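Local coordinates for protein D-glucosaminate-6-phosphate ammonia lyase (Salmonella typhimurium, PDB 7LCE) that is a pyridoxal-phosphate-dependent enzyme of the selenocysteine synthase-like family, built on an aminotransferase-type fold and assembled from several copies of the chain, at residues T70-A73 / S74-I77; V114-G117 / A118-S122; S147-N150 / E151-A155; L157-S161 / H162-Q166; K333-L336 / H337-V340. All blocks are in the same frame, centred on the assembly; numbering follows the deposited sequence.

Contact 1: T70-A73 / S74-I77; sequences TSCA and SAGI
Two backbone bonds between residues four apart, G76 N to C72 O (3.0 Å) and I77 N to A73 O (3.0 Å), open the first turn of helix 73-86. C72 holds the N-cap position. Its SG accepts from A75 N at 3.5 Å, with an N-H...S angle of 152°. The torsion explains the reach: SG stands between the backbone N and the carbonyl carbon (chi1 54°), which folds it back over the start of the helix. C72 SG also packs on A75 CB at 3.8 Å, and S71 OG lies 3.6 Å from A75 CB. S71 OG makes a weak bond to M244 O as well.

T70, the last residue of strand 66-70, also serves the turn. Its OG1 gives a hydrogen bond to C72 O at 2.9 Å, arriving from above the carbonyl plane. C72 O therefore takes two donors, T70 OG1 and G76 N. I77 lays CG1 alongside A73 O at 3.4 Å and sends its side chain toward helix 120-126.

The contact lies in the cofactor site. A73 N and S74 OG both bond the phosphate oxygens of the modified lysine LLP at position 213, and S74 OG also bonds Y116 OH. R242 of the second subunit packs on C72 and S74. With C72 fixing the first turn, the helix start offers A73 N and the S74 hydroxyl to the phosphate, and the helix dipole would probably favour that negative charge.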
loop_
_atom_site.group_PDB
_atom_site.type_symbol
_atom_site.label_atom_id
_atom_site.label_comp_id
_atom_site.label_asym_id
_atom_site.label_seq_id
_atom_site.Cartn_x
_atom_site.Cartn_y
_atom_site.Cartn_z
ATOM N N THR A 70 -41.431 8.973 0.755
ATOM C CA THR A 70 -40.666 7.750 0.567
ATOM C C THR A 70 -41.553 6.543 0.862
ATOM O O THR A 70 -42.706 6.675 1.281
ATOM C CB THR A 70 -39.426 7.742 1.465
ATOM O OG1 THR A 70 -39.836 7.782 2.838
ATOM C CG2 THR A 70 -38.541 8.942 1.173
ATOM N N SER A 71 -40.999 5.347 0.637
ATOM C CA SER A 71 -41.759 4.126 0.889
ATOM C C SER A 71 -41.878 3.834 2.378
ATOM O O SER A 71 -42.873 3.248 2.819
ATOM C CB SER A 71 -41.112 2.942 0.173
ATOM O OG SER A 71 -39.820 2.683 0.694
ATOM N N CYS A 72 -40.879 4.224 3.163
ATOM C CA CYS A 72 -40.875 3.960 4.595
ATOM C C CYS A 72 -39.844 4.870 5.249
ATOM O O CYS A 72 -39.077 5.559 4.574
ATOM C CB CYS A 72 -40.579 2.486 4.879
ATOM S SG CYS A 72 -39.067 1.895 4.091
ATOM N N ALA A 73 -39.834 4.859 6.584
ATOM C CA ALA A 73 -38.876 5.685 7.309
ATOM C C ALA A 73 -37.450 5.199 7.098
ATOM O O ALA A 73 -36.521 6.013 7.060
ATOM C CB ALA A 73 -39.217 5.714 8.797
ATOM N N SER A 74 -37.254 3.882 6.969
ATOM C CA SER A 74 -35.919 3.364 6.687
ATOM C C SER A 74 -35.398 3.899 5.360
ATOM O O SER A 74 -34.215 4.231 5.237
ATOM C CB SER A 74 -35.932 1.835 6.677
ATOM O OG SER A 74 -36.226 1.312 7.961
ATOM N N ALA A 75 -36.272 3.991 4.356
ATOM C CA ALA A 75 -35.874 4.591 3.088
ATOM C C ALA A 75 -35.585 6.077 3.242
ATOM O O ALA A 75 -34.685 6.604 2.579
ATOM C CB ALA A 75 -36.959 4.370 2.034
ATOM N N GLY A 76 -36.331 6.764 4.112
ATOM C CA GLY A 76 -36.056 8.171 4.356
ATOM C C GLY A 76 -34.684 8.396 4.960
ATOM O O GLY A 76 -34.007 9.374 4.640
ATOM N N ILE A 77 -34.251 7.487 5.835
ATOM C CA ILE A 77 -32.915 7.593 6.412
ATOM C C ILE A 77 -31.855 7.384 5.339
ATOM O O ILE A 77 -30.884 8.144 5.248
ATOM C CB ILE A 77 -32.751 6.596 7.574
ATOM C CG1 ILE A 77 -33.716 6.944 8.711
ATOM C CG2 ILE A 77 -31.311 6.573 8.063
ATOM C CD1 ILE A 77 -33.660 5.984 9.875
#

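Contact 2: V114-G117 / A118-S122; sequences VDYG and APVTS
The shortest hydrogen bond between segments 114-117 and 118-122 joins V120 N to V114 O at 3.2 Å, and it is almost straight (173°). It belongs to a tight reversal before helix 120-126, shaped at its tip by an Asx turn. There D115 OD1 accepts from G117 N at 2.9 Å. D115 CG lies anti to its backbone N (chi1 -167°), and this swings the carboxylate over the turn. The D115 and P119 side chains run side by side, with D115 OD2 3.7 Å from P119 CG. G117 has a positive phi, which suits glycine.

A single beta bridge pairs D115 and P119. On its other side A118 O accepts from Y116 N at 3.3 Å, the donor standing above the carbonyl plane. A118 O also lies over the centre of one face of the Y116 ring, 3.1 Å from the plane.

Other subunits cover the reversal. R242 of the second subunit packs on Y116, and its Q238 on A118 and P119. N138 of the third subunit accepts from D115 N. Beyond the carbonyl, the Y116 ring also reaches V120, where Y116 CE2 meets V120 CB at 3.8 Å.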
loop_
_atom_site.group_PDB
_atom_site.type_symbol
_atom_site.label_atom_id
_atom_site.label_comp_id
_atom_site.label_asym_id
_atom_site.label_seq_id
_atom_site.Cartn_x
_atom_site.Cartn_y
_atom_site.Cartn_z
ATOM N N VAL A 114 -29.543 1.970 17.317
ATOM C CA VAL A 114 -30.591 1.087 17.805
ATOM C C VAL A 114 -31.030 0.129 16.706
ATOM O O VAL A 114 -30.830 0.365 15.511
ATOM C CB VAL A 114 -31.798 1.880 18.336
ATOM C CG1 VAL A 114 -31.398 2.681 19.565
ATOM C CG2 VAL A 114 -32.342 2.795 17.248
ATOM N N ASP A 115 -31.638 -0.973 17.141
ATOM C CA ASP A 115 -32.195 -1.998 16.268
ATOM C C ASP A 115 -33.712 -1.955 16.407
ATOM O O ASP A 115 -34.246 -2.211 17.493
ATOM C CB ASP A 115 -31.653 -3.380 16.639
ATOM C CG ASP A 115 -31.936 -4.436 15.578
ATOM O OD1 ASP A 115 -33.090 -4.527 15.109
ATOM O OD2 ASP A 115 -31.006 -5.195 15.230
ATOM N N TYR A 116 -34.403 -1.630 15.312
ATOM C CA TYR A 116 -35.860 -1.571 15.285
ATOM C C TYR A 116 -36.461 -2.726 14.487
ATOM O O TYR A 116 -37.520 -2.580 13.873
ATOM C CB TYR A 116 -36.326 -0.233 14.713
ATOM C CG TYR A 116 -35.690 0.117 13.386
ATOM C CD1 TYR A 116 -36.191 -0.403 12.197
ATOM C CD2 TYR A 116 -34.596 0.969 13.318
ATOM C CE1 TYR A 116 -35.619 -0.091 10.981
ATOM C CE2 TYR A 116 -34.016 1.290 12.101
ATOM C CZ TYR A 116 -34.534 0.756 10.936
ATOM O OH TYR A 116 -33.970 1.062 9.719
ATOM N N GLY A 117 -35.798 -3.880 14.500
ATOM C CA GLY A 117 -36.139 -4.981 13.620
ATOM C C GLY A 117 -35.041 -5.164 12.593
ATOM O O GLY A 117 -34.699 -6.286 12.208
ATOM N N ALA A 118 -34.490 -4.041 12.148
ATOM C CA ALA A 118 -33.275 -3.964 11.354
ATOM C C ALA A 118 -32.438 -2.828 11.913
ATOM O O ALA A 118 -32.987 -1.823 12.385
ATOM C CB ALA A 118 -33.566 -3.725 9.864
ATOM N N PRO A 119 -31.112 -2.954 11.893
ATOM C CA PRO A 119 -30.269 -1.892 12.449
ATOM C C PRO A 119 -30.372 -0.611 11.635
ATOM O O PRO A 119 -30.403 -0.636 10.402
ATOM C CB PRO A 119 -28.856 -2.486 12.378
ATOM C CG PRO A 119 -29.068 -3.966 12.282
ATOM C CD PRO A 119 -30.317 -4.118 11.468
ATOM N N VAL A 120 -30.429 0.519 12.345
ATOM C CA VAL A 120 -30.423 1.822 11.690
ATOM C C VAL A 120 -29.143 2.018 10.889
ATOM O O VAL A 120 -29.104 2.846 9.972
ATOM C CB VAL A 120 -30.613 2.942 12.735
ATOM C CG1 VAL A 120 -29.443 2.967 13.708
ATOM C CG2 VAL A 120 -30.812 4.296 12.064
ATOM N N THR A 121 -28.090 1.261 11.211
ATOM C CA THR A 121 -26.853 1.329 10.440
ATOM C C THR A 121 -27.061 0.862 9.006
ATOM O O THR A 121 -26.417 1.381 8.087
ATOM C CB THR A 121 -25.767 0.482 11.105
ATOM O OG1 THR A 121 -26.006 -0.904 10.824
ATOM C CG2 THR A 121 -25.783 0.684 12.608
ATOM N N SER A 122 -27.945 -0.118 8.795
ATOM C CA SER A 122 -28.176 -0.627 7.447
ATOM C C SER A 122 -28.747 0.455 6.542
ATOM O O SER A 122 -28.312 0.609 5.395
ATOM C CB SER A 122 -29.105 -1.838 7.490
ATOM O OG SER A 122 -28.438 -2.967 8.024
#

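Contact 3: S147-N150 / E151-A155; sequences SAIN and EKTAA
A type I beta turn from N150 to T153 leads the chain out of helix 142-147 and into strand 153-159 of the large mixed sheet. T153 N closes it by donating to N150 O at 3.0 Å, from above the carbonyl plane. A second bond runs the other way between the same two residues. N150 N donates to T153 OG1 at 3.0 Å and is nearly straight, at 165°. T153 OG1 can receive it because it lies beside its own backbone N (chi1 -59°), facing back to the start of the turn.

The N150 side chain adds an Asx turn. Its OD1 accepts from K152 N at 2.9 Å. The chi1 of N150 is 58°, which folds the amide over the turn. Its ND2 makes a weak bond to E105 at the start of the neighbouring strand 105-109.

One apolar touch accompanies these bonds. I149 CD1 meets T153 CG2 at 3.9 Å, the two side chains crossing at about a right angle. Both residues also pack on L184, and T153 reaches V107 as well.

T153 thus has two faces: a methyl that joins the apolar packing and a hydroxyl that turns to the loop. Because N150 and T153 each give and take a bond, the corner is held by its own polar groups and tied to E105 of strand 105-109, right where the buried strand begins.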
loop_
_atom_site.group_PDB
_atom_site.type_symbol
_atom_site.label_atom_id
_atom_site.label_comp_id
_atom_site.label_asym_id
_atom_site.label_seq_id
_atom_site.Cartn_x
_atom_site.Cartn_y
_atom_site.Cartn_z
ATOM N N SER A 147 -15.663 16.651 18.730
ATOM C CA SER A 147 -14.424 16.041 18.257
ATOM C C SER A 147 -14.662 15.108 17.080
ATOM O O SER A 147 -13.753 14.898 16.268
ATOM C CB SER A 147 -13.736 15.288 19.394
ATOM O OG SER A 147 -13.435 16.163 20.467
ATOM N N ALA A 148 -15.870 14.550 16.959
ATOM C CA ALA A 148 -16.159 13.626 15.867
ATOM C C ALA A 148 -16.288 14.330 14.523
ATOM O O ALA A 148 -16.208 13.669 13.482
ATOM C CB ALA A 148 -17.438 12.841 16.164
ATOM N N ILE A 149 -16.488 15.642 14.522
ATOM C CA ILE A 149 -16.639 16.393 13.282
ATOM C C ILE A 149 -15.266 16.627 12.668
ATOM O O ILE A 149 -14.350 17.122 13.334
ATOM C CB ILE A 149 -17.359 17.726 13.540
ATOM C CG1 ILE A 149 -18.682 17.489 14.268
ATOM C CG2 ILE A 149 -17.587 18.468 12.233
ATOM C CD1 ILE A 149 -19.663 16.656 13.477
ATOM N N ASN A 150 -15.124 16.279 11.392
ATOM C CA ASN A 150 -13.914 16.577 10.636
ATOM C C ASN A 150 -14.306 16.754 9.173
ATOM O O ASN A 150 -15.492 16.749 8.827
ATOM C CB ASN A 150 -12.853 15.487 10.844
ATOM C CG ASN A 150 -13.337 14.114 10.439
ATOM O OD1 ASN A 150 -13.376 13.782 9.257
ATOM N ND2 ASN A 150 -13.704 13.303 11.424
ATOM N N GLU A 151 -13.304 16.917 8.305
ATOM C CA GLU A 151 -13.573 17.217 6.903
ATOM C C GLU A 151 -14.239 16.060 6.169
ATOM O O GLU A 151 -14.777 16.268 5.075
ATOM C CB GLU A 151 -12.278 17.607 6.185
ATOM C CG GLU A 151 -11.277 16.470 6.030
ATOM C CD GLU A 151 -10.461 16.223 7.286
ATOM O OE1 GLU A 151 -10.630 16.977 8.269
ATOM O OE2 GLU A 151 -9.654 15.269 7.290
ATOM N N LYS A 152 -14.215 14.854 6.734
ATOM C CA LYS A 152 -14.901 13.712 6.145
ATOM C C LYS A 152 -16.340 13.572 6.623
ATOM O O LYS A 152 -17.078 12.741 6.082
ATOM C CB LYS A 152 -14.134 12.420 6.452
ATOM C CG LYS A 152 -12.914 12.199 5.571
ATOM C CD LYS A 152 -13.297 12.056 4.105
ATOM C CE LYS A 152 -12.164 11.433 3.298
ATOM N NZ LYS A 152 -12.479 11.338 1.843
ATOM N N THR A 153 -16.751 14.350 7.622
ATOM C CA THR A 153 -18.104 14.252 8.149
ATOM C C THR A 153 -19.108 14.781 7.134
ATOM O O THR A 153 -18.901 15.843 6.538
ATOM C CB THR A 153 -18.223 15.029 9.461
ATOM O OG1 THR A 153 -17.288 14.507 10.413
ATOM C CG2 THR A 153 -19.627 14.897 10.026
ATOM N N ALA A 154 -20.195 14.038 6.932
ATOM C CA ALA A 154 -21.221 14.417 5.968
ATOM C C ALA A 154 -22.522 14.877 6.601
ATOM O O ALA A 154 -23.220 15.700 6.004
ATOM C CB ALA A 154 -21.525 13.246 5.027
ATOM N N ALA A 155 -22.861 14.382 7.790
ATOM C CA ALA A 155 -24.104 14.761 8.450
ATOM C C ALA A 155 -24.056 14.314 9.904
ATOM O O ALA A 155 -23.246 13.461 10.285
ATOM C CB ALA A 155 -25.323 14.151 7.749
#

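Contact 4: L157-S161 / H162-Q166; sequences LYVKS and HHCVQ
S161 is the acceptor for the hydrogen bonds of this turn. C164 N donates to S161 O at 3.3 Å, from well above the carbonyl plane, with an N-H...O angle of 144°. This turns the chain back just after strand 153-159. Q166 NE2 adds a weak bond to S161 O at 3.4 Å; the Q166 side chain bends at chi2 to come back over the turn. The S161 hydroxyl also takes part. S161 OG accepts a weak, fairly straight bond from H163 N at 3.3 Å, as in an ST turn. S161 OG lies anti to the backbone N (chi1 -168°), beside the carbonyl carbon, which points it along the chain to H163 N.

C164 SG rests on V159 CG1 in an apolar contact at 3.5 Å. One face of the H163 ring is met by H162 NE2, displaced toward the rim. H112 and V114 also pack on C164. H163 packs on V114 and on N138 of the third subunit.

The chemistry is divided. C164 and V159 meet on the buried side; the polar bonds centre on S161. These are one longish, steeply angled backbone bond and two weak ones. S161 bonds through both its carbonyl and its hydroxyl, and this one residue thereby sets the turn after the strand.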
loop_
_atom_site.group_PDB
_atom_site.type_symbol
_atom_site.label_atom_id
_atom_site.label_comp_id
_atom_site.label_asym_id
_atom_site.label_seq_id
_atom_site.Cartn_x
_atom_site.Cartn_y
_atom_site.Cartn_z
ATOM N N LEU A 157 -26.701 12.756 12.930
ATOM C CA LEU A 157 -27.945 12.001 13.021
ATOM C C LEU A 157 -28.417 11.954 14.466
ATOM O O LEU A 157 -27.677 11.510 15.353
ATOM C CB LEU A 157 -27.775 10.586 12.470
ATOM C CG LEU A 157 -29.067 9.767 12.452
ATOM C CD1 LEU A 157 -29.987 10.268 11.364
ATOM C CD2 LEU A 157 -28.780 8.289 12.265
ATOM N N TYR A 158 -29.646 12.403 14.697
ATOM C CA TYR A 158 -30.310 12.295 15.987
ATOM C C TYR A 158 -31.503 11.361 15.842
ATOM O O TYR A 158 -32.325 11.540 14.938
ATOM C CB TYR A 158 -30.763 13.669 16.488
ATOM C CG TYR A 158 -31.276 13.673 17.911
ATOM C CD1 TYR A 158 -32.589 13.318 18.199
ATOM C CD2 TYR A 158 -30.454 14.050 18.965
ATOM C CE1 TYR A 158 -33.067 13.325 19.498
ATOM C CE2 TYR A 158 -30.925 14.061 20.270
ATOM C CZ TYR A 158 -32.232 13.698 20.529
ATOM O OH TYR A 158 -32.709 13.705 21.822
ATOM N N VAL A 159 -31.597 10.371 16.723
ATOM C CA VAL A 159 -32.656 9.370 16.672
ATOM C C VAL A 159 -33.558 9.571 17.881
ATOM O O VAL A 159 -33.101 9.477 19.027
ATOM C CB VAL A 159 -32.087 7.942 16.643
ATOM C CG1 VAL A 159 -33.204 6.931 16.432
ATOM C CG2 VAL A 159 -31.026 7.807 15.562
ATOM N N LYS A 160 -34.837 9.845 17.629
ATOM C CA LYS A 160 -35.844 9.949 18.682
ATOM C C LYS A 160 -36.639 8.650 18.711
ATOM O O LYS A 160 -37.382 8.349 17.769
ATOM C CB LYS A 160 -36.766 11.140 18.450
ATOM C CG LYS A 160 -37.963 11.178 19.386
ATOM C CD LYS A 160 -37.546 11.379 20.832
ATOM C CE LYS A 160 -38.757 11.406 21.752
ATOM N NZ LYS A 160 -38.373 11.615 23.176
ATOM N N SER A 161 -36.492 7.891 19.791
ATOM C CA SER A 161 -37.181 6.616 19.921
ATOM C C SER A 161 -37.025 6.127 21.351
ATOM O O SER A 161 -36.079 6.495 22.052
ATOM C CB SER A 161 -36.636 5.574 18.937
ATOM O OG SER A 161 -37.474 4.432 18.876
ATOM N N HIS A 162 -37.975 5.294 21.777
ATOM C CA HIS A 162 -37.803 4.580 23.033
ATOM C C HIS A 162 -36.710 3.521 22.931
ATOM O O HIS A 162 -36.218 3.053 23.962
ATOM C CB HIS A 162 -39.128 3.954 23.474
ATOM C CG HIS A 162 -39.595 2.841 22.590
ATOM N ND1 HIS A 162 -40.186 3.062 21.365
ATOM C CD2 HIS A 162 -39.568 1.497 22.757
ATOM C CE1 HIS A 162 -40.497 1.903 20.812
ATOM N NE2 HIS A 162 -40.133 0.938 21.636
ATOM N N HIS A 163 -36.328 3.134 21.706
ATOM C CA HIS A 163 -35.193 2.233 21.529
ATOM C C HIS A 163 -33.894 2.866 22.010
ATOM O O HIS A 163 -33.000 2.161 22.491
ATOM C CB HIS A 163 -35.042 1.839 20.056
ATOM C CG HIS A 163 -36.139 0.964 19.534
ATOM N ND1 HIS A 163 -36.470 -0.244 20.110
ATOM C CD2 HIS A 163 -36.961 1.109 18.467
ATOM C CE1 HIS A 163 -37.459 -0.796 19.431
ATOM N NE2 HIS A 163 -37.775 0.004 18.429
ATOM N N CYS A 164 -33.767 4.185 21.881
ATOM C CA CYS A 164 -32.531 4.866 22.233
ATOM C C CYS A 164 -32.352 4.939 23.745
ATOM O O CYS A 164 -33.308 4.859 24.522
ATOM C CB CYS A 164 -32.509 6.276 21.647
ATOM S SG CYS A 164 -32.702 6.335 19.859
ATOM N N VAL A 165 -31.094 5.096 24.157
ATOM C CA VAL A 165 -30.789 5.333 25.560
ATOM C C VAL A 165 -31.369 6.682 25.964
ATOM O O VAL A 165 -31.140 7.700 25.299
ATOM C CB VAL A 165 -29.273 5.273 25.802
ATOM C CG1 VAL A 165 -28.962 5.463 27.277
ATOM C CG2 VAL A 165 -28.713 3.947 25.305
ATOM N N GLN A 166 -32.142 6.690 27.050
ATOM C CA GLN A 166 -32.855 7.902 27.450
ATOM C C GLN A 166 -31.929 8.881 28.167
ATOM O O GLN A 166 -31.613 9.954 27.644
ATOM C CB GLN A 166 -34.058 7.532 28.324
ATOM C CG GLN A 166 -35.048 6.593 27.645
ATOM C CD GLN A 166 -35.696 7.210 26.417
ATOM O OE1 GLN A 166 -35.856 8.429 26.330
ATOM N NE2 GLN A 166 -36.070 6.369 25.460
#

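Contact 5: K333-L336 / H337-V340; sequences KYQL and HQGV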
loop_
_atom_site.group_PDB
_atom_site.type_symbol
_atom_site.label_atom_id
_atom_site.label_comp_id
_atom_site.label_asym_id
_atom_site.label_seq_id
_atom_site.Cartn_x
_atom_site.Cartn_y
_atom_site.Cartn_z
ATOM N N LYS A 333 -47.857 -7.632 26.224
ATOM C CA LYS A 333 -47.211 -8.608 27.092
ATOM C C LYS A 333 -46.013 -8.016 27.828
ATOM O O LYS A 333 -45.085 -8.741 28.193
ATOM C CB LYS A 333 -46.803 -9.843 26.294
ATOM C CG LYS A 333 -46.175 -9.543 24.948
ATOM C CD LYS A 333 -45.958 -10.825 24.163
ATOM C CE LYS A 333 -45.009 -11.759 24.902
ATOM N NZ LYS A 333 -44.835 -13.061 24.201
ATOM N N TYR A 334 -46.018 -6.701 28.046
ATOM C CA TYR A 334 -44.876 -6.042 28.674
ATOM C C TYR A 334 -44.688 -6.525 30.109
ATOM O O TYR A 334 -43.629 -7.054 30.467
ATOM C CB TYR A 334 -45.060 -4.523 28.625
ATOM C CG TYR A 334 -44.856 -3.928 27.245
ATOM C CD1 TYR A 334 -45.779 -4.145 26.228
ATOM C CD2 TYR A 334 -43.741 -3.149 26.962
ATOM C CE1 TYR A 334 -45.597 -3.605 24.967
ATOM C CE2 TYR A 334 -43.551 -2.604 25.703
ATOM C CZ TYR A 334 -44.482 -2.834 24.710
ATOM O OH TYR A 334 -44.297 -2.295 23.458
ATOM N N GLN A 335 -45.706 -6.353 30.947
ATOM C CA GLN A 335 -45.647 -6.796 32.339
ATOM C C GLN A 335 -46.211 -8.199 32.514
ATOM O O GLN A 335 -46.838 -8.504 33.531
ATOM C CB GLN A 335 -46.369 -5.802 33.245
ATOM C CG GLN A 335 -45.769 -4.400 33.270
ATOM C CD GLN A 335 -46.196 -3.549 32.090
ATOM O OE1 GLN A 335 -47.095 -3.919 31.334
ATOM N NE2 GLN A 335 -45.548 -2.400 31.924
ATOM N N LEU A 336 -45.998 -9.074 31.526
ATOM C CA LEU A 336 -46.513 -10.437 31.606
ATOM C C LEU A 336 -45.871 -11.215 32.748
ATOM O O LEU A 336 -46.501 -12.115 33.318
ATOM C CB LEU A 336 -46.285 -11.155 30.274
ATOM C CG LEU A 336 -47.279 -12.244 29.869
ATOM C CD1 LEU A 336 -48.688 -11.688 29.796
ATOM C CD2 LEU A 336 -46.877 -12.850 28.536
ATOM N N HIS A 337 -44.624 -10.886 33.096
ATOM C CA HIS A 337 -43.971 -11.546 34.223
ATOM C C HIS A 337 -44.647 -11.205 35.544
ATOM O O HIS A 337 -44.641 -12.023 36.471
ATOM C CB HIS A 337 -42.490 -11.168 34.272
ATOM C CG HIS A 337 -42.242 -9.702 34.449
ATOM N ND1 HIS A 337 -42.404 -8.789 33.428
ATOM C CD2 HIS A 337 -41.843 -8.988 35.529
ATOM C CE1 HIS A 337 -42.115 -7.578 33.871
ATOM N NE2 HIS A 337 -41.772 -7.672 35.143
ATOM N N GLN A 338 -45.227 -10.011 35.652
ATOM C CA GLN A 338 -45.946 -9.605 36.852
ATOM C C GLN A 338 -47.346 -10.200 36.939
ATOM O O GLN A 338 -48.077 -9.887 37.885
ATOM C CB GLN A 338 -46.034 -8.078 36.914
ATOM C CG GLN A 338 -44.685 -7.378 36.877
ATOM C CD GLN A 338 -44.814 -5.874 36.743
ATOM O OE1 GLN A 338 -45.891 -5.311 36.941
ATOM N NE2 GLN A 338 -43.714 -5.213 36.402
ATOM N N GLY A 339 -47.736 -11.041 35.984
ATOM C CA GLY A 339 -49.049 -11.652 36.003
ATOM C C GLY A 339 -50.156 -10.818 35.405
ATOM O O GLY A 339 -51.330 -11.074 35.694
ATOM N N VAL A 340 -49.825 -9.824 34.586
ATOM C CA VAL A 340 -50.806 -8.930 33.982
ATOM C C VAL A 340 -50.510 -8.809 32.494
ATOM O O VAL A 340 -49.346 -8.756 32.082
ATOM C CB VAL A 340 -50.820 -7.537 34.653
ATOM C CG1 VAL A 340 -51.277 -7.645 36.102
ATOM C CG2 VAL A 340 -49.454 -6.886 34.579
#
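Q335 O and L336 O gather the backbone N-H groups of the following turn. G339 N bonds L336 O at 3.1 Å with an angle of 156°. Q335 O takes two weak bonds, from Q338 N at 3.1 Å and from V340 N at 3.4 Å. L336 CA makes a C-H...O contact with V340 O at 3.3 Å.

Side chains line this frame. V340 CG2 packs against Q335 CB at 3.5 Å. Q338 lies alongside Q335, pointing the same way, with its amide plane turned 63° from the other and its OE1 3.8 Å from Q335 CB. The H337 ring turns an edge to Y334 O, with ND1 3.6 Å away. H337 CG lies between its backbone N and carbonyl carbon (chi1 61°), which folds the ring back over the preceding residues.

Farther out, a type I turn from K333 to L336 brings the chain in. L336 sits on helix 315-324, against A315, Q316 and E319. G339 pairs its backbone with V306.

The loop joins strand 327-331 to strand 340-343. Its bonds from V340 N to Q335 O and from G339 N to L336 O, with glycine at positive phi, follow the pattern of a Schellman motif.

Contact 1 is wholly buried, contacts 2 and 4 partly so, and contacts 3 and 5 lie at the surface. Contacts 1 and 2 meet: besides their polar link, I77 CD1 packs on V120 CG2 at 4.0 Å, and the second subunit touches both. Contact 2 also meets contact 4, where V114 CG1 lies 3.6 Å from C164 CA. Contacts 3 and 4 mark the two ends of strand 153-159, with centres about 21 Å apart. Contact 5 touches none of the others, though its nearest atoms come to about 6 Å from contact 4. All use backbone carbonyls and N-H groups; contacts 1 and 4 add a cysteine sulfur, contacts 2 and 3 an Asx turn.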